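Local coordinates for protein putative P4-specific DNA primase (Enterobacteria phage P4, PDB 1KA8) that acts as a DNA primase and helicase in phage P4 replication and binds the P4 origin, this chain being its origin-binding domain of the winged helix class, at residues A[5-10]-A[66-70]; A[17-23]-A[83-89]; A[37-41]-A[53-59]. All blocks are in the same frame, centred on the assembly; numbering follows the deposited sequence.

The three contacts tie together one small winged helix domain, their centres about 13 to 15 Å apart. Interactions 1 and 3 both draw on helix 56-69, the first at its C-terminal end, the second at its N-terminal end, while interaction 2 fastens the 17-23 loop to strand 82-89. Segments of interactions 1 and 2 alternate along the chain, and interaction 3 is nested inside both loops. F8 packs on Y41, L67 on L87, and M21 on L37 and A40, so the three contacts adjoin one another. The second subunit reaches interactions 1 and 3 but not 2, consistent with helices 4-8 and 56-69 forming the dimer contact, dimerization being linked to regulation of DNA binding.

Interaction 1: residues A[5-10]-A[66-70]; sequences TFDFIG and MLKEY
This is a helix-helix contact in a winged helix fold, where the short N-terminal helix 4-8 docks against the C-terminal end of helix 56-69, the second helix of the helix-turn-helix. Residues 5-8 and 66-69 are helical; Y70 follows the helix end with phi/psi of -89°/0°. The CA atoms nearest each other are those of F6 and M66 (6.4 Å), I9 and L67 (6.7 Å), and G10 and Y70 (7.4 Å); the two segments together bury 424 Å². Y70, with chi1 m, reaches across to the first helix. Its ring forms an offset stack with that of F6 (chi1 t), centroids 4.3 Å apart and planes at 10°, while I9 O lies over its opposite face. Next to the stack, M66 stretches out (m, t, t) so that its SD lies 3.3 Å from T5 CG2, 3.7 Å from F6 CA and 4.0 Å from I9 CG1. I9 CG2 packs on L67 CD2 at 3.7 Å, and I9 CB touches Y70 CE1 at 3.6 Å. At G10 a side chain would collide with the tyrosine hydroxyl, so glycine permits this close approach. The second subunit packs here too, its E69 against T5 and its D3 against F6. Y70 OH, at the far end of the ring, donates a 2.6 Å hydrogen bond to F6 O, tying the ring to the backbone of helix 4-8.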
loop_
_atom_site.group_PDB
_atom_site.type_symbol
_atom_site.label_atom_id
_atom_site.label_comp_id
_atom_site.label_asym_id
_atom_site.label_seq_id
_atom_site.Cartn_x
_atom_site.Cartn_y
_atom_site.Cartn_z
ATOM N N THR A 5 -7.056 -4.295 -2.368
ATOM C CA THR A 5 -6.795 -3.849 -1.013
ATOM C C THR A 5 -7.105 -2.355 -0.898
ATOM O O THR A 5 -7.724 -1.899 0.068
ATOM C CB THR A 5 -5.326 -4.083 -0.638
ATOM O OG1 THR A 5 -5.103 -5.486 -0.414
ATOM C CG2 THR A 5 -4.958 -3.269 0.594
ATOM N N PHE A 6 -6.675 -1.594 -1.895
ATOM C CA PHE A 6 -6.917 -0.157 -1.907
ATOM C C PHE A 6 -8.407 0.191 -1.969
ATOM O O PHE A 6 -8.872 1.101 -1.268
ATOM C CB PHE A 6 -6.252 0.481 -3.103
ATOM C CG PHE A 6 -6.480 1.940 -3.195
ATOM C CD1 PHE A 6 -5.733 2.818 -2.404
ATOM C CD2 PHE A 6 -7.461 2.440 -4.041
ATOM C CE1 PHE A 6 -5.963 4.218 -2.449
ATOM C CE2 PHE A 6 -7.709 3.824 -4.106
ATOM C CZ PHE A 6 -6.959 4.726 -3.305
ATOM N N ASP A 7 -9.145 -0.508 -2.831
ATOM C CA ASP A 7 -10.586 -0.265 -2.963
ATOM C C ASP A 7 -11.290 -0.521 -1.643
ATOM O O ASP A 7 -12.149 0.249 -1.236
ATOM C CB ASP A 7 -11.198 -1.161 -4.037
ATOM C CG ASP A 7 -10.517 -1.003 -5.380
ATOM O OD1 ASP A 7 -9.824 0.034 -5.587
ATOM O OD2 ASP A 7 -10.687 -1.914 -6.224
ATOM N N PHE A 8 -10.919 -1.612 -0.982
ATOM C CA PHE A 8 -11.491 -1.955 0.303
ATOM C C PHE A 8 -11.339 -0.772 1.245
ATOM O O PHE A 8 -12.295 -0.358 1.887
ATOM C CB PHE A 8 -10.765 -3.156 0.895
ATOM C CG PHE A 8 -11.085 -3.405 2.344
ATOM C CD1 PHE A 8 -12.241 -4.092 2.710
ATOM C CD2 PHE A 8 -10.228 -2.952 3.347
ATOM C CE1 PHE A 8 -12.535 -4.326 4.049
ATOM C CE2 PHE A 8 -10.514 -3.182 4.681
ATOM C CZ PHE A 8 -11.671 -3.871 5.031
ATOM N N ILE A 9 -10.131 -0.235 1.330
ATOM C CA ILE A 9 -9.862 0.901 2.208
ATOM C C ILE A 9 -10.763 2.088 1.859
ATOM O O ILE A 9 -10.867 3.068 2.606
ATOM C CB ILE A 9 -8.384 1.318 2.103
ATOM C CG1 ILE A 9 -7.487 0.089 2.271
ATOM C CG2 ILE A 9 -8.052 2.360 3.144
ATOM C CD1 ILE A 9 -7.776 -0.729 3.484
ATOM N N GLY A 10 -11.420 1.983 0.711
ATOM C CA GLY A 10 -12.313 3.035 0.270
ATOM C C GLY A 10 -13.628 2.999 1.021
ATOM O O GLY A 10 -14.366 3.975 1.043
ATOM N N MET A 66 -2.290 3.507 2.656
ATOM C CA MET A 66 -3.484 3.658 1.833
ATOM C C MET A 66 -4.513 4.620 2.434
ATOM O O MET A 66 -5.220 5.317 1.703
ATOM C CB MET A 66 -4.110 2.290 1.586
ATOM C CG MET A 66 -3.109 1.242 1.122
ATOM S SD MET A 66 -3.958 -0.141 0.347
ATOM C CE MET A 66 -2.580 -1.112 -0.307
ATOM N N LEU A 67 -4.602 4.653 3.763
ATOM C CA LEU A 67 -5.525 5.569 4.433
ATOM C C LEU A 67 -5.092 6.995 4.123
ATOM O O LEU A 67 -5.914 7.842 3.773
ATOM C CB LEU A 67 -5.513 5.365 5.957
ATOM C CG LEU A 67 -6.285 4.179 6.551
ATOM C CD1 LEU A 67 -6.043 4.138 8.046
ATOM C CD2 LEU A 67 -7.773 4.298 6.248
ATOM N N LYS A 68 -3.792 7.254 4.268
ATOM C CA LYS A 68 -3.232 8.577 3.988
ATOM C C LYS A 68 -3.578 8.959 2.557
ATOM O O LYS A 68 -3.893 10.118 2.266
ATOM C CB LYS A 68 -1.700 8.582 4.123
ATOM C CG LYS A 68 -1.146 9.607 5.135
ATOM C CD LYS A 68 -1.869 10.987 5.088
ATOM C CE LYS A 68 -1.495 11.891 6.305
ATOM N NZ LYS A 68 -2.408 13.072 6.575
ATOM N N GLU A 69 -3.499 7.972 1.666
ATOM C CA GLU A 69 -3.810 8.194 0.264
ATOM C C GLU A 69 -5.247 8.673 0.102
ATOM O O GLU A 69 -5.564 9.440 -0.809
ATOM C CB GLU A 69 -3.598 6.918 -0.547
ATOM C CG GLU A 69 -2.148 6.627 -0.857
ATOM C CD GLU A 69 -2.023 5.617 -1.961
ATOM O OE1 GLU A 69 -1.399 5.943 -2.999
ATOM O OE2 GLU A 69 -2.567 4.501 -1.794
ATOM N N TYR A 70 -6.120 8.216 0.990
ATOM C CA TYR A 70 -7.522 8.630 0.959
ATOM C C TYR A 70 -7.692 9.891 1.805
ATOM O O TYR A 70 -8.789 10.414 1.936
ATOM C CB TYR A 70 -8.419 7.514 1.508
ATOM C CG TYR A 70 -8.756 6.407 0.517
ATOM C CD1 TYR A 70 -8.184 5.125 0.633
ATOM C CD2 TYR A 70 -9.740 6.603 -0.461
ATOM C CE1 TYR A 70 -8.605 4.069 -0.187
ATOM C CE2 TYR A 70 -10.167 5.556 -1.281
ATOM C CZ TYR A 70 -9.604 4.295 -1.135
ATOM O OH TYR A 70 -10.097 3.258 -1.906
#

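Interaction 2: residues A[17-23]-A[83-89]; sequences QTSGMYM and IQTNLTL
Strands 76-79 and 82-89 form the antiparallel hairpin that is, by topology, the wing of the winged helix fold, and here a loop bonds to the inner strand of its sheet. Residues 21-23 of the loop after strand 12-14 pair antiparallel with 83-85 through a single bridge, Y22 with Q84, a non-hydrogen-bonded pair (CA-CA 4.2 Å); 17-20 curl over N86 and T85. The bridge is flanked by T85 N to M21 O at 2.7 Å and M23 N to I83 O at 3.0 Å. Strand 82-89 is broken by a bulge or short loop around N86 (phi/psi -115°/40°), and farther along M21 N donates to L87 O at 2.8 Å. T85 OG1 (chi1 p) adds a second bond to M21 O, 3.0 Å, and accepts from L87 N at 3.1 Å, making an ST turn. T18 is the centre of an inverse gamma turn and gives a weak bond from its OG1 to Q84 O, 3.3 Å. G20 N reaches T85 O at 2.6 Å. A CB on G20 would clash with L87 O, so glycine suits this close passage. Q84 CB lies over the face of the Y22 ring, 4.0 Å from its centroid, in a CH-pi contact, and M21 SD meets L89 CD2 at 3.3 Å. Around this seam, Q84 pairs through its backbone with R77 of strand 76-79, backbone hydrogen bonds join N86 to L15 and T88 to E13 of strand 12-14, and M23 and L87 pack against helix 56-69.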
loop_
_atom_site.group_PDB
_atom_site.type_symbol
_atom_site.label_atom_id
_atom_site.label_comp_id
_atom_site.label_asym_id
_atom_site.label_seq_id
_atom_site.Cartn_x
_atom_site.Cartn_y
_atom_site.Cartn_z
ATOM N N GLN A 17 -12.060 9.221 17.838
ATOM C CA GLN A 17 -11.148 8.579 18.773
ATOM C C GLN A 17 -10.952 7.087 18.488
ATOM O O GLN A 17 -11.793 6.407 17.869
ATOM C CB GLN A 17 -11.619 8.779 20.234
ATOM C CG GLN A 17 -12.963 8.142 20.591
ATOM C CD GLN A 17 -14.129 8.830 19.902
ATOM O OE1 GLN A 17 -15.255 8.335 19.910
ATOM N NE2 GLN A 17 -13.863 9.983 19.308
ATOM N N THR A 18 -9.821 6.595 18.966
ATOM C CA THR A 18 -9.454 5.224 18.777
ATOM C C THR A 18 -10.426 4.262 19.484
ATOM O O THR A 18 -10.106 3.656 20.512
ATOM C CB THR A 18 -7.977 5.054 19.215
ATOM O OG1 THR A 18 -7.651 3.668 19.307
ATOM C CG2 THR A 18 -7.717 5.755 20.534
ATOM N N SER A 19 -11.628 4.131 18.921
ATOM C CA SER A 19 -12.625 3.234 19.492
ATOM C C SER A 19 -13.415 2.473 18.423
ATOM O O SER A 19 -14.487 1.941 18.702
ATOM C CB SER A 19 -13.598 4.009 20.391
ATOM O OG SER A 19 -14.525 4.769 19.623
ATOM N N GLY A 20 -12.896 2.413 17.205
ATOM C CA GLY A 20 -13.603 1.694 16.160
ATOM C C GLY A 20 -13.276 0.207 16.115
ATOM O O GLY A 20 -13.113 -0.437 17.160
ATOM N N MET A 21 -13.176 -0.331 14.897
ATOM C CA MET A 21 -12.870 -1.743 14.675
ATOM C C MET A 21 -11.561 -2.222 15.276
ATOM O O MET A 21 -10.646 -1.442 15.545
ATOM C CB MET A 21 -12.843 -2.044 13.177
ATOM C CG MET A 21 -14.196 -2.074 12.554
ATOM S SD MET A 21 -14.136 -1.970 10.790
ATOM C CE MET A 21 -14.504 -3.693 10.459
ATOM N N TYR A 22 -11.487 -3.524 15.485
ATOM C CA TYR A 22 -10.280 -4.140 16.001
ATOM C C TYR A 22 -9.500 -4.781 14.815
ATOM O O TYR A 22 -10.086 -5.333 13.861
ATOM C CB TYR A 22 -10.641 -5.219 17.029
ATOM C CG TYR A 22 -10.806 -4.745 18.467
ATOM C CD1 TYR A 22 -12.046 -4.336 18.964
ATOM C CD2 TYR A 22 -9.722 -4.786 19.357
ATOM C CE1 TYR A 22 -12.204 -3.994 20.318
ATOM C CE2 TYR A 22 -9.862 -4.447 20.705
ATOM C CZ TYR A 22 -11.105 -4.055 21.189
ATOM O OH TYR A 22 -11.232 -3.748 22.543
ATOM N N MET A 23 -8.180 -4.699 14.857
ATOM C CA MET A 23 -7.381 -5.295 13.801
ATOM C C MET A 23 -7.320 -6.776 14.111
ATOM O O MET A 23 -6.289 -7.230 14.585
ATOM C CB MET A 23 -5.946 -4.732 13.850
ATOM C CG MET A 23 -5.051 -5.194 12.704
ATOM S SD MET A 23 -5.804 -4.651 11.203
ATOM C CE MET A 23 -5.309 -3.011 11.258
ATOM N N ILE A 83 -5.450 -4.867 19.402
ATOM C CA ILE A 83 -5.256 -3.523 18.871
ATOM C C ILE A 83 -6.562 -3.018 18.301
ATOM O O ILE A 83 -7.195 -3.680 17.473
ATOM C CB ILE A 83 -4.164 -3.469 17.779
ATOM C CG1 ILE A 83 -2.786 -3.683 18.411
ATOM C CG2 ILE A 83 -4.182 -2.108 17.093
ATOM C CD1 ILE A 83 -2.601 -5.028 19.113
ATOM N N GLN A 84 -6.977 -1.846 18.772
ATOM C CA GLN A 84 -8.216 -1.253 18.299
ATOM C C GLN A 84 -7.908 -0.008 17.494
ATOM O O GLN A 84 -7.039 0.785 17.859
ATOM C CB GLN A 84 -9.140 -0.897 19.458
ATOM C CG GLN A 84 -10.481 -0.437 18.962
ATOM C CD GLN A 84 -11.440 -0.144 20.068
ATOM O OE1 GLN A 84 -12.607 0.149 19.815
ATOM N NE2 GLN A 84 -10.965 -0.214 21.309
ATOM N N THR A 85 -8.630 0.156 16.395
ATOM C CA THR A 85 -8.414 1.293 15.513
ATOM C C THR A 85 -9.479 2.364 15.698
ATOM O O THR A 85 -10.342 2.254 16.560
ATOM C CB THR A 85 -8.406 0.847 14.028
ATOM O OG1 THR A 85 -9.750 0.644 13.567
ATOM C CG2 THR A 85 -7.630 -0.446 13.876
ATOM N N ASN A 86 -9.410 3.402 14.884
ATOM C CA ASN A 86 -10.380 4.469 14.943
ATOM C C ASN A 86 -11.119 4.408 13.622
ATOM O O ASN A 86 -11.436 5.447 13.029
ATOM C CB ASN A 86 -9.679 5.812 15.049
ATOM C CG ASN A 86 -8.910 6.153 13.793
ATOM O OD1 ASN A 86 -8.040 5.398 13.380
ATOM N ND2 ASN A 86 -9.231 7.283 13.173
ATOM N N LEU A 87 -11.398 3.198 13.150
ATOM C CA LEU A 87 -12.067 3.078 11.863
ATOM C C LEU A 87 -13.366 2.291 11.894
ATOM O O LEU A 87 -13.549 1.395 12.719
ATOM C CB LEU A 87 -11.116 2.424 10.854
ATOM C CG LEU A 87 -9.671 2.932 10.828
ATOM C CD1 LEU A 87 -8.758 1.857 10.240
ATOM C CD2 LEU A 87 -9.594 4.241 10.050
ATOM N N THR A 88 -14.267 2.634 10.973
ATOM C CA THR A 88 -15.542 1.930 10.852
ATOM C C THR A 88 -15.922 1.836 9.390
ATOM O O THR A 88 -15.433 2.614 8.560
ATOM C CB THR A 88 -16.703 2.646 11.589
ATOM O OG1 THR A 88 -17.190 3.732 10.788
ATOM C CG2 THR A 88 -16.230 3.191 12.906
ATOM N N LEU A 89 -16.808 0.898 9.078
ATOM C CA LEU A 89 -17.230 0.727 7.695
ATOM C C LEU A 89 -18.273 1.749 7.287
ATOM O O LEU A 89 -19.221 1.993 8.022
ATOM C CB LEU A 89 -17.818 -0.676 7.442
ATOM C CG LEU A 89 -17.115 -1.933 7.949
ATOM C CD1 LEU A 89 -17.582 -3.088 7.109
ATOM C CD2 LEU A 89 -15.605 -1.781 7.887
#

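Interaction 3: residues A[37-41]-A[53-59]; sequences LYHAY and VLSLKMF
Y38 OH donates a 2.6 Å hydrogen bond to L54 O, and a second, weak one runs from L54 N to Y41 OH at 3.3 Å, so two tyrosines one helical turn apart approach the polar backbone atoms of L54, Y38 firmly and Y41 only weakly. The residues belong to the helix-turn-helix of the winged helix domain: L37 to Y41 open helix 37-47, and the loop residues V53 to S55 lead into helix 56-69. S55 is the N-cap of that second helix, its OG (chi1 p) accepting from M58 N at 2.8 Å. The nearest CA pairs are Y38 with L56 at 6.9 Å and Y41 with V53 at 8.6 Å. Y38, Y41 and F59, all with chi1 t, form an aromatic cluster. The edge of Y38 points to the face of F59, centroids 5.7 Å apart and planes at 80°, while the Y41 and F59 rings meet obliquely, with Y41 CG 3.3 Å from F59 CE1. L56 CA lies over the Y38 ring, 4.1 Å from its centroid, as a CH-pi contact. Farther out, L56 CD2 touches Y38 CG at 4.0 Å, V53 CB rests 4.0 Å from Y41 CE2, and L37 CG reaches F59 CE2 at 4.3 Å. Helix 4-8 closes over the cluster, F8 packing on L37 and F59 and meeting Y41 edge-to-face, while L54 packs on V65 of the second subunit.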
loop_
_atom_site.group_PDB
_atom_site.type_symbol
_atom_site.label_atom_id
_atom_site.label_comp_id
_atom_site.label_asym_id
_atom_site.label_seq_id
_atom_site.Cartn_x
_atom_site.Cartn_y
_atom_site.Cartn_z
ATOM N N LEU A 37 -11.295 -5.660 11.590
ATOM C CA LEU A 37 -10.929 -5.032 10.338
ATOM C C LEU A 37 -10.383 -6.057 9.354
ATOM O O LEU A 37 -10.795 -6.110 8.191
ATOM C CB LEU A 37 -9.908 -3.943 10.619
ATOM C CG LEU A 37 -9.630 -2.975 9.485
ATOM C CD1 LEU A 37 -10.880 -2.700 8.695
ATOM C CD2 LEU A 37 -9.025 -1.703 10.070
ATOM N N TYR A 38 -9.475 -6.897 9.831
ATOM C CA TYR A 38 -8.901 -7.906 8.963
ATOM C C TYR A 38 -9.978 -8.851 8.421
ATOM O O TYR A 38 -9.913 -9.244 7.245
ATOM C CB TYR A 38 -7.801 -8.701 9.697
ATOM C CG TYR A 38 -6.964 -9.535 8.756
ATOM C CD1 TYR A 38 -6.225 -8.928 7.745
ATOM C CD2 TYR A 38 -6.991 -10.929 8.812
ATOM C CE1 TYR A 38 -5.540 -9.679 6.807
ATOM C CE2 TYR A 38 -6.306 -11.702 7.871
ATOM C CZ TYR A 38 -5.582 -11.068 6.865
ATOM O OH TYR A 38 -4.912 -11.806 5.901
ATOM N N HIS A 39 -10.962 -9.210 9.263
ATOM C CA HIS A 39 -12.022 -10.114 8.818
ATOM C C HIS A 39 -12.865 -9.408 7.786
ATOM O O HIS A 39 -13.298 -10.017 6.806
ATOM C CB HIS A 39 -12.913 -10.555 9.960
ATOM C CG HIS A 39 -12.251 -11.468 10.932
ATOM N ND1 HIS A 39 -10.882 -11.583 11.035
ATOM C CD2 HIS A 39 -12.770 -12.259 11.898
ATOM C CE1 HIS A 39 -10.582 -12.406 12.025
ATOM N NE2 HIS A 39 -11.711 -12.829 12.567
ATOM N N ALA A 40 -13.099 -8.121 8.009
ATOM C CA ALA A 40 -13.879 -7.336 7.067
ATOM C C ALA A 40 -13.137 -7.406 5.739
ATOM O O ALA A 40 -13.740 -7.615 4.678
ATOM C CB ALA A 40 -13.984 -5.888 7.541
ATOM N N TYR A 41 -11.818 -7.248 5.814
ATOM C CA TYR A 41 -10.979 -7.306 4.625
ATOM C C TYR A 41 -11.148 -8.613 3.831
ATOM O O TYR A 41 -11.378 -8.589 2.618
ATOM C CB TYR A 41 -9.525 -7.141 5.010
ATOM C CG TYR A 41 -8.620 -7.354 3.847
ATOM C CD1 TYR A 41 -8.833 -6.674 2.662
ATOM C CD2 TYR A 41 -7.554 -8.240 3.924
ATOM C CE1 TYR A 41 -8.008 -6.866 1.580
ATOM C CE2 TYR A 41 -6.718 -8.446 2.845
ATOM C CZ TYR A 41 -6.945 -7.752 1.667
ATOM O OH TYR A 41 -6.103 -7.926 0.587
ATOM N N VAL A 53 -5.033 -13.033 -0.693
ATOM C CA VAL A 53 -5.192 -11.854 0.156
ATOM C C VAL A 53 -3.934 -11.491 0.935
ATOM O O VAL A 53 -3.156 -12.366 1.292
ATOM C CB VAL A 53 -6.342 -12.062 1.163
ATOM C CG1 VAL A 53 -7.623 -12.406 0.424
ATOM C CG2 VAL A 53 -5.988 -13.151 2.135
ATOM N N LEU A 54 -3.728 -10.204 1.196
ATOM C CA LEU A 54 -2.568 -9.802 1.965
ATOM C C LEU A 54 -2.618 -10.421 3.365
ATOM O O LEU A 54 -3.683 -10.619 3.949
ATOM C CB LEU A 54 -2.498 -8.288 2.094
ATOM C CG LEU A 54 -2.213 -7.459 0.844
ATOM C CD1 LEU A 54 -2.073 -5.975 1.213
ATOM C CD2 LEU A 54 -0.934 -7.953 0.215
ATOM N N SER A 55 -1.454 -10.743 3.899
ATOM C CA SER A 55 -1.366 -11.326 5.225
ATOM C C SER A 55 -1.727 -10.237 6.217
ATOM O O SER A 55 -1.783 -9.058 5.861
ATOM C CB SER A 55 0.066 -11.749 5.495
ATOM O OG SER A 55 0.910 -10.610 5.458
ATOM N N LEU A 56 -1.954 -10.623 7.464
ATOM C CA LEU A 56 -2.258 -9.651 8.493
ATOM C C LEU A 56 -1.081 -8.689 8.536
ATOM O O LEU A 56 -1.256 -7.482 8.497
ATOM C CB LEU A 56 -2.442 -10.375 9.847
ATOM C CG LEU A 56 -2.748 -9.722 11.217
ATOM C CD1 LEU A 56 -1.487 -9.105 11.780
ATOM C CD2 LEU A 56 -3.862 -8.693 11.096
ATOM N N LYS A 57 0.124 -9.234 8.578
ATOM C CA LYS A 57 1.324 -8.412 8.644
ATOM C C LYS A 57 1.419 -7.417 7.499
ATOM O O LYS A 57 1.685 -6.228 7.714
ATOM C CB LYS A 57 2.558 -9.302 8.644
ATOM C CG LYS A 57 3.833 -8.600 9.065
ATOM C CD LYS A 57 5.007 -9.590 9.050
ATOM C CE LYS A 57 6.209 -9.064 9.826
ATOM N NZ LYS A 57 5.864 -8.757 11.255
ATOM N N MET A 58 1.200 -7.905 6.283
ATOM C CA MET A 58 1.282 -7.054 5.103
ATOM C C MET A 58 0.161 -6.046 5.111
ATOM O O MET A 58 0.378 -4.859 4.868
ATOM C CB MET A 58 1.259 -7.902 3.814
ATOM C CG MET A 58 2.596 -8.641 3.538
ATOM S SD MET A 58 4.053 -7.505 3.569
ATOM C CE MET A 58 4.167 -7.085 1.796
ATOM N N PHE A 59 -1.037 -6.524 5.410
ATOM C CA PHE A 59 -2.206 -5.665 5.475
ATOM C C PHE A 59 -1.909 -4.541 6.465
ATOM O O PHE A 59 -2.096 -3.353 6.191
ATOM C CB PHE A 59 -3.401 -6.470 5.968
ATOM C CG PHE A 59 -4.671 -5.690 6.011
ATOM C CD1 PHE A 59 -5.537 -5.691 4.917
ATOM C CD2 PHE A 59 -4.996 -4.932 7.137
ATOM C CE1 PHE A 59 -6.712 -4.951 4.937
ATOM C CE2 PHE A 59 -6.168 -4.184 7.172
ATOM C CZ PHE A 59 -7.032 -4.193 6.068
#